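Local coordinates for carbohydrate kinase, FGGY (Rhodospirillum rubrum, PDB 3IFR), which probably phosphorylates D-xylulose as a member of the FGGY family of carbohydrate kinases, at residues A[327-341]-A[370-382]. Numbering follows the deposited sequence.
Sequences LDALAAEVPAGADGL and HTRGHLWRALLEA
Glu381 and Gly337 meet where the loop after helix 327-332 wraps around helix 372-382. The amide N of Gly337 lies 2.8 Å from Glu381 OE2, on the syn side of the carboxylate in a nearly straight bond (170°). The same oxygen takes a salt bridge from Arg377 NE, one helical turn back, and a hydrogen bond from Tyr478 OH, so three partners grip it and would probably favour the charged carboxylate. Arg377 runs extended from CG to NE, and its NH1 reaches Ala331 O at 3.1 Å, above the carbonyl plane; Val334 N approaches that oxygen from the opposite face. The loop's other end is read by two histidines. His374 NE2 donates to Asp339 OD2 (2.8 Å), on the anti side, while Thr371 OG1, from the N-cap residue, pairs with its ND1 and fixes the ring's rotation. His370, whose ND1 is hydrogen-bonded to Ser367 N, turns NE2 to Asp339 O. At the other end of the contact, beside helix 327-332, Trp376 NE1 donates a hydrogen bond in its ring plane to Asp328 OD1 (2.8 Å).

Packing fills the space between these bonds. Leu327 CB sits almost squarely over the five-membered ring of Trp376 (3.4 Å from its centroid), a position reached because CG of Trp376 is anti to the backbone N (chi1 -171°). Val334 CG1 and Leu341 CG make looser, more offset CH-pi contacts over faces of the His374 and His370 rings. The axes of helices 327-332 and 372-382 cross nearly perpendicularly (95°), 7.6 Å apart at their closest; Gly373 lies against Leu330 CB and Ala331.

In the C-terminal FGGY domain, this loop thus joins helix 322-332 to strand 342-344 across the start of helix 372-397, which also packs against helices 305-315 and 414-424, with helix 475-496 beside Ala336 and Glu381.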
ATOM      1  N   LEU A 327     -11.960 -23.957 -10.658  1.00 32.15           N
ATOM      2  CA  LEU A 327     -11.835 -24.249  -9.217  1.00 31.25           C
ATOM      3  C   LEU A 327     -12.844 -23.549  -8.319  1.00 28.90           C
ATOM      4  O   LEU A 327     -13.254 -24.119  -7.297  1.00 27.98           O
ATOM      5  CB  LEU A 327     -10.433 -23.968  -8.715  1.00 30.34           C
ATOM      6  CG  LEU A 327      -9.445 -24.868  -9.439  1.00 30.60           C
ATOM      7  CD1 LEU A 327      -8.036 -24.283  -9.369  1.00 27.42           C
ATOM      8  CD2 LEU A 327      -9.560 -26.305  -8.860  1.00 27.98           C
ATOM      9  N   ASP A 328     -13.257 -22.340  -8.700  1.00 28.26           N
ATOM     10  CA  ASP A 328     -14.248 -21.596  -7.924  1.00 26.33           C
ATOM     11  C   ASP A 328     -15.520 -22.388  -7.943  1.00 29.04           C
ATOM     12  O   ASP A 328     -16.161 -22.597  -6.901  1.00 29.62           O
ATOM     13  CB  ASP A 328     -14.482 -20.197  -8.500  1.00 30.49           C
ATOM     14  CG  ASP A 328     -13.553 -19.138  -7.881  1.00 34.44           C
ATOM     15  OD1 ASP A 328     -12.649 -19.536  -7.115  1.00 32.56           O
ATOM     16  OD2 ASP A 328     -13.727 -17.918  -8.165  1.00 34.90           O
ATOM     17  N   ALA A 329     -15.864 -22.868  -9.136  1.00 29.98           N
ATOM     18  CA  ALA A 329     -17.061 -23.678  -9.325  1.00 30.50           C
ATOM     19  C   ALA A 329     -17.013 -24.945  -8.485  1.00 29.50           C
ATOM     20  O   ALA A 329     -18.010 -25.345  -7.893  1.00 28.40           O
ATOM     21  CB  ALA A 329     -17.240 -24.035 -10.812  1.00 29.84           C
ATOM     22  N   LEU A 330     -15.861 -25.605  -8.451  1.00 32.21           N
ATOM     23  CA  LEU A 330     -15.784 -26.835  -7.674  1.00 29.73           C
ATOM     24  C   LEU A 330     -16.005 -26.495  -6.213  1.00 29.22           C
ATOM     25  O   LEU A 330     -16.769 -27.171  -5.548  1.00 30.79           O
ATOM     26  CB  LEU A 330     -14.436 -27.519  -7.851  1.00 27.20           C
ATOM     27  CG  LEU A 330     -14.247 -28.626  -8.893  1.00 32.86           C
ATOM     28  CD1 LEU A 330     -15.557 -29.255  -9.374  1.00 28.03           C
ATOM     29  CD2 LEU A 330     -13.497 -28.086 -10.034  1.00 33.61           C
ATOM     30  N   ALA A 331     -15.333 -25.453  -5.709  1.00 26.52           N
ATOM     31  CA  ALA A 331     -15.412 -25.123  -4.284  1.00 27.73           C
ATOM     32  C   ALA A 331     -16.840 -24.762  -3.869  1.00 29.53           C
ATOM     33  O   ALA A 331     -17.274 -25.073  -2.754  1.00 29.15           O
ATOM     34  CB  ALA A 331     -14.427 -23.978  -3.924  1.00 28.02           C
ATOM     35  N   ALA A 332     -17.564 -24.108  -4.784  1.00 30.23           N
ATOM     36  CA  ALA A 332     -19.014 -23.883  -4.644  1.00 30.26           C
ATOM     37  C   ALA A 332     -19.774 -25.114  -4.160  1.00 30.68           C
ATOM     38  O   ALA A 332     -20.623 -24.981  -3.306  1.00 33.56           O
ATOM     39  CB  ALA A 332     -19.623 -23.378  -5.956  1.00 26.72           C
ATOM     40  N   GLU A 333     -19.480 -26.297  -4.698  1.00 29.17           N
ATOM     41  CA  GLU A 333     -20.225 -27.519  -4.346  1.00 33.84           C
ATOM     42  C   GLU A 333     -19.730 -28.170  -3.045  1.00 35.54           C
ATOM     43  O   GLU A 333     -20.051 -29.315  -2.734  1.00 36.51           O
ATOM     44  CB  GLU A 333     -20.180 -28.530  -5.530  1.00 36.93           C
ATOM     45  CG  GLU A 333     -20.356 -30.060  -5.162  1.00 46.49           C
ATOM     46  CD  GLU A 333     -21.736 -30.697  -5.550  1.00 55.48           C
ATOM     47  OE1 GLU A 333     -21.805 -31.321  -6.653  1.00 49.75           O
ATOM     48  OE2 GLU A 333     -22.722 -30.600  -4.753  1.00 44.24           O
ATOM     49  N   VAL A 334     -18.943 -27.428  -2.280  1.00 32.65           N
ATOM     50  CA  VAL A 334     -18.282 -27.991  -1.120  1.00 29.46           C
ATOM     51  C   VAL A 334     -18.719 -27.199   0.102  1.00 29.84           C
ATOM     52  O   VAL A 334     -18.800 -25.981   0.057  1.00 31.30           O
ATOM     53  CB  VAL A 334     -16.730 -27.904  -1.290  1.00 28.35           C
ATOM     54  CG1 VAL A 334     -16.010 -28.350  -0.033  1.00 28.44           C
ATOM     55  CG2 VAL A 334     -16.264 -28.716  -2.488  1.00 27.33           C
ATOM     56  N   PRO A 335     -19.010 -27.888   1.202  1.00 28.09           N
ATOM     57  CA  PRO A 335     -19.537 -27.173   2.368  1.00 26.07           C
ATOM     58  C   PRO A 335     -18.516 -26.225   2.946  1.00 25.07           C
ATOM     59  O   PRO A 335     -17.340 -26.492   2.873  1.00 26.54           O
ATOM     60  CB  PRO A 335     -19.782 -28.285   3.396  1.00 24.67           C
ATOM     61  CG  PRO A 335     -19.657 -29.559   2.657  1.00 26.41           C
ATOM     62  CD  PRO A 335     -18.852 -29.330   1.432  1.00 26.71           C
ATOM     63  N   ALA A 336     -18.985 -25.136   3.524  1.00 27.34           N
ATOM     64  CA  ALA A 336     -18.185 -24.264   4.365  1.00 24.51           C
ATOM     65  C   ALA A 336     -17.345 -25.078   5.339  1.00 24.35           C
ATOM     66  O   ALA A 336     -17.876 -25.943   6.002  1.00 23.82           O
ATOM     67  CB  ALA A 336     -19.108 -23.328   5.148  1.00 24.20           C
ATOM     68  N   GLY A 337     -16.043 -24.781   5.447  1.00 25.95           N
ATOM     69  CA  GLY A 337     -15.163 -25.523   6.334  1.00 23.72           C
ATOM     70  C   GLY A 337     -14.478 -26.676   5.616  1.00 25.19           C
ATOM     71  O   GLY A 337     -13.557 -27.296   6.147  1.00 26.02           O
ATOM     72  N   ALA A 338     -14.936 -26.966   4.402  1.00 24.39           N
ATOM     73  CA  ALA A 338     -14.324 -27.996   3.549  1.00 25.66           C
ATOM     74  C   ALA A 338     -14.145 -29.365   4.185  1.00 26.06           C
ATOM     75  O   ALA A 338     -13.215 -30.068   3.876  1.00 26.40           O
ATOM     76  CB  ALA A 338     -13.010 -27.509   3.006  1.00 24.18           C
ATOM     77  N   ASP A 339     -15.048 -29.755   5.072  1.00 31.43           N
ATOM     78  CA  ASP A 339     -15.060 -31.132   5.582  1.00 28.59           C
ATOM     79  C   ASP A 339     -13.827 -31.410   6.416  1.00 28.75           C
ATOM     80  O   ASP A 339     -13.208 -32.463   6.275  1.00 27.53           O
ATOM     81  CB  ASP A 339     -15.155 -32.141   4.419  1.00 30.94           C
ATOM     82  CG  ASP A 339     -16.588 -32.311   3.899  1.00 33.42           C
ATOM     83  OD1 ASP A 339     -17.441 -32.820   4.659  1.00 37.27           O
ATOM     84  OD2 ASP A 339     -16.870 -31.949   2.738  1.00 31.85           O
ATOM     85  N   GLY A 340     -13.457 -30.452   7.264  1.00 28.19           N
ATOM     86  CA  GLY A 340     -12.384 -30.679   8.219  1.00 26.49           C
ATOM     87  C   GLY A 340     -10.990 -30.323   7.740  1.00 28.46           C
ATOM     88  O   GLY A 340     -10.018 -30.511   8.466  1.00 30.56           O
ATOM     89  N   LEU A 341     -10.885 -29.804   6.524  1.00 27.25           N
ATOM     90  CA  LEU A 341      -9.631 -29.275   6.018  1.00 27.43           C
ATOM     91  C   LEU A 341      -9.321 -28.006   6.797  1.00 30.05           C
ATOM     92  O   LEU A 341     -10.232 -27.221   7.083  1.00 28.92           O
ATOM     93  CB  LEU A 341      -9.753 -28.932   4.536  1.00 27.48           C
ATOM     94  CG  LEU A 341      -9.400 -30.045   3.552  1.00 29.66           C
ATOM     95  CD1 LEU A 341      -9.231 -29.518   2.141  1.00 27.81           C
ATOM     96  CD2 LEU A 341      -8.099 -30.614   3.999  1.00 32.62           C
ATOM     97  N   HIS A 370     -11.187 -35.848   0.228  1.00 28.82           N
ATOM     98  CA  HIS A 370     -11.102 -34.504  -0.325  1.00 29.27           C
ATOM     99  C   HIS A 370     -10.767 -34.464  -1.810  1.00 28.80           C
ATOM    100  O   HIS A 370     -10.089 -35.342  -2.331  1.00 28.27           O
ATOM    101  CB  HIS A 370     -10.171 -33.660   0.510  1.00 30.60           C
ATOM    102  CG  HIS A 370     -10.595 -33.615   1.939  1.00 29.10           C
ATOM    103  ND1 HIS A 370     -10.124 -34.513   2.869  1.00 33.26           N
ATOM    104  CD2 HIS A 370     -11.502 -32.849   2.566  1.00 27.82           C
ATOM    105  CE1 HIS A 370     -10.703 -34.265   4.035  1.00 32.77           C
ATOM    106  NE2 HIS A 370     -11.541 -33.262   3.880  1.00 29.81           N
ATOM    107  N   THR A 371     -11.295 -33.442  -2.474  1.00 31.08           N
ATOM    108  CA  THR A 371     -11.257 -33.265  -3.929  1.00 28.49           C
ATOM    109  C   THR A 371     -10.575 -31.953  -4.187  1.00 30.24           C
ATOM    110  O   THR A 371     -10.304 -31.191  -3.233  1.00 28.99           O
ATOM    111  CB  THR A 371     -12.674 -33.089  -4.460  1.00 31.86           C
ATOM    112  OG1 THR A 371     -13.285 -31.981  -3.779  1.00 32.30           O
ATOM    113  CG2 THR A 371     -13.511 -34.330  -4.173  1.00 28.89           C
ATOM    114  N   ARG A 372     -10.306 -31.638  -5.454  1.00 29.64           N
ATOM    115  CA  ARG A 372      -9.642 -30.368  -5.715  1.00 32.00           C
ATOM    116  C   ARG A 372     -10.464 -29.154  -5.201  1.00 28.30           C
ATOM    117  O   ARG A 372      -9.907 -28.142  -4.774  1.00 29.74           O
ATOM    118  CB  ARG A 372      -9.217 -30.230  -7.177  1.00 33.62           C
ATOM    119  CG  ARG A 372     -10.355 -30.141  -8.141  1.00 35.94           C
ATOM    120  CD  ARG A 372      -9.848 -30.274  -9.584  1.00 37.59           C
ATOM    121  NE  ARG A 372      -9.466 -31.648  -9.847  1.00 36.94           N
ATOM    122  CZ  ARG A 372      -8.214 -32.078  -9.914  1.00 39.40           C
ATOM    123  NH1 ARG A 372      -7.183 -31.228  -9.768  1.00 34.87           N
ATOM    124  NH2 ARG A 372      -7.996 -33.372 -10.135  1.00 37.93           N
ATOM    125  N   GLY A 373     -11.776 -29.302  -5.176  1.00 25.92           N
ATOM    126  CA  GLY A 373     -12.666 -28.289  -4.641  1.00 28.39           C
ATOM    127  C   GLY A 373     -12.443 -27.990  -3.170  1.00 26.27           C
ATOM    128  O   GLY A 373     -12.427 -26.842  -2.787  1.00 21.59           O
ATOM    129  N   HIS A 374     -12.280 -29.033  -2.357  1.00 28.46           N
ATOM    130  CA  HIS A 374     -11.966 -28.870  -0.951  1.00 25.18           C
ATOM    131  C   HIS A 374     -10.639 -28.152  -0.775  1.00 25.26           C
ATOM    132  O   HIS A 374     -10.522 -27.269   0.076  1.00 25.07           O
ATOM    133  CB  HIS A 374     -11.836 -30.220  -0.274  1.00 27.20           C
ATOM    134  CG  HIS A 374     -13.128 -30.925  -0.065  1.00 26.17           C
ATOM    135  ND1 HIS A 374     -13.723 -31.677  -1.058  1.00 29.40           N
ATOM    136  CD2 HIS A 374     -13.907 -31.043   1.027  1.00 28.36           C
ATOM    137  CE1 HIS A 374     -14.834 -32.211  -0.579  1.00 30.94           C
ATOM    138  NE2 HIS A 374     -14.974 -31.848   0.677  1.00 29.48           N
ATOM    139  N   LEU A 375      -9.629 -28.535  -1.554  1.00 24.11           N
ATOM    140  CA  LEU A 375      -8.327 -27.894  -1.416  1.00 25.83           C
ATOM    141  C   LEU A 375      -8.408 -26.409  -1.741  1.00 24.51           C
ATOM    142  O   LEU A 375      -7.889 -25.569  -0.999  1.00 21.73           O
ATOM    143  CB  LEU A 375      -7.230 -28.555  -2.284  1.00 27.76           C
ATOM    144  CG  LEU A 375      -6.481 -29.804  -1.779  1.00 29.02           C
ATOM    145  CD1 LEU A 375      -4.990 -29.761  -2.139  1.00 27.54           C
ATOM    146  CD2 LEU A 375      -6.602 -29.935  -0.321  1.00 30.70           C
ATOM    147  N   TRP A 376      -9.018 -26.104  -2.882  1.00 23.04           N
ATOM    148  CA  TRP A 376      -9.225 -24.728  -3.295  1.00 24.98           C
ATOM    149  C   TRP A 376     -10.006 -23.939  -2.229  1.00 25.64           C
ATOM    150  O   TRP A 376      -9.646 -22.806  -1.862  1.00 22.65           O
ATOM    151  CB  TRP A 376      -9.993 -24.705  -4.607  1.00 25.90           C
ATOM    152  CG  TRP A 376     -10.072 -23.356  -5.232  1.00 24.92           C
ATOM    153  CD1 TRP A 376     -11.191 -22.622  -5.418  1.00 23.06           C
ATOM    154  CD2 TRP A 376      -8.985 -22.583  -5.766  1.00 25.80           C
ATOM    155  NE1 TRP A 376     -10.885 -21.441  -6.046  1.00 26.00           N
ATOM    156  CE2 TRP A 376      -9.533 -21.390  -6.270  1.00 26.95           C
ATOM    157  CE3 TRP A 376      -7.600 -22.778  -5.856  1.00 27.74           C
ATOM    158  CZ2 TRP A 376      -8.747 -20.384  -6.844  1.00 30.33           C
ATOM    159  CZ3 TRP A 376      -6.822 -21.786  -6.435  1.00 28.70           C
ATOM    160  CH2 TRP A 376      -7.398 -20.609  -6.931  1.00 30.45           C
ATOM    161  N   ARG A 377     -11.060 -24.562  -1.729  1.00 22.86           N
ATOM    162  CA  ARG A 377     -11.915 -23.918  -0.751  1.00 23.46           C
ATOM    163  C   ARG A 377     -11.171 -23.605   0.527  1.00 23.91           C
ATOM    164  O   ARG A 377     -11.235 -22.493   1.048  1.00 21.32           O
ATOM    165  CB  ARG A 377     -13.123 -24.789  -0.427  1.00 23.96           C
ATOM    166  CG  ARG A 377     -13.983 -24.158   0.660  1.00 28.31           C
ATOM    167  CD  ARG A 377     -15.421 -24.524   0.501  1.00 26.67           C
ATOM    168  NE  ARG A 377     -16.234 -23.608   1.276  1.00 31.02           N
ATOM    169  CZ  ARG A 377     -17.250 -22.899   0.791  1.00 30.19           C
ATOM    170  NH1 ARG A 377     -17.598 -22.998  -0.494  1.00 27.11           N
ATOM    171  NH2 ARG A 377     -17.913 -22.094   1.606  1.00 31.26           N
ATOM    172  N   ALA A 378     -10.434 -24.601   1.006  1.00 26.28           N
ATOM    173  CA  ALA A 378      -9.692 -24.472   2.236  1.00 24.28           C
ATOM    174  C   ALA A 378      -8.751 -23.293   2.100  1.00 23.66           C
ATOM    175  O   ALA A 378      -8.589 -22.530   3.038  1.00 23.47           O
ATOM    176  CB  ALA A 378      -8.910 -25.736   2.519  1.00 25.38           C
ATOM    177  N   LEU A 379      -8.135 -23.136   0.935  1.00 24.55           N
ATOM    178  CA  LEU A 379      -7.223 -22.003   0.743  1.00 24.90           C
ATOM    179  C   LEU A 379      -8.015 -20.711   0.743  1.00 24.28           C
ATOM    180  O   LEU A 379      -7.587 -19.725   1.355  1.00 22.08           O
ATOM    181  CB  LEU A 379      -6.396 -22.092  -0.548  1.00 23.14           C
ATOM    182  CG  LEU A 379      -5.514 -20.830  -0.673  1.00 26.23           C
ATOM    183  CD1 LEU A 379      -4.711 -20.616   0.605  1.00 28.26           C
ATOM    184  CD2 LEU A 379      -4.582 -20.772  -1.912  1.00 26.91           C
ATOM    185  N   LEU A 380      -9.155 -20.715   0.042  1.00 21.69           N
ATOM    186  CA  LEU A 380     -10.000 -19.535  -0.003  1.00 23.12           C
ATOM    187  C   LEU A 380     -10.378 -19.103   1.420  1.00 22.42           C
ATOM    188  O   LEU A 380     -10.297 -17.925   1.773  1.00 19.84           O
ATOM    189  CB  LEU A 380     -11.264 -19.787  -0.807  1.00 19.59           C
ATOM    190  CG  LEU A 380     -11.083 -19.885  -2.316  1.00 22.66           C
ATOM    191  CD1 LEU A 380     -12.409 -19.726  -3.060  1.00 22.43           C
ATOM    192  CD2 LEU A 380     -10.084 -18.873  -2.765  1.00 22.56           C
ATOM    193  N   GLU A 381     -10.758 -20.084   2.229  1.00 21.84           N
ATOM    194  CA  GLU A 381     -11.245 -19.836   3.558  1.00 19.48           C
ATOM    195  C   GLU A 381     -10.104 -19.393   4.448  1.00 24.89           C
ATOM    196  O   GLU A 381     -10.261 -18.463   5.262  1.00 25.60           O
ATOM    197  CB  GLU A 381     -11.893 -21.092   4.098  1.00 21.23           C
ATOM    198  CG  GLU A 381     -13.199 -21.425   3.389  1.00 21.38           C
ATOM    199  CD  GLU A 381     -13.846 -22.677   3.902  1.00 23.52           C
ATOM    200  OE1 GLU A 381     -13.119 -23.473   4.557  1.00 21.87           O
ATOM    201  OE2 GLU A 381     -15.081 -22.855   3.680  1.00 23.59           O
ATOM    202  N   ALA A 382      -8.947 -20.045   4.302  1.00 24.47           N
ATOM    203  CA  ALA A 382      -7.772 -19.635   5.067  1.00 24.00           C
ATOM    204  C   ALA A 382      -7.413 -18.149   4.803  1.00 23.57           C
ATOM    205  O   ALA A 382      -7.145 -17.387   5.734  1.00 22.87           O
ATOM    206  CB  ALA A 382      -6.566 -20.579   4.822  1.00 20.68           C
TER
HETATM  207  O   HOH W   1     -11.071 -24.885   5.366  1.00 25.40           O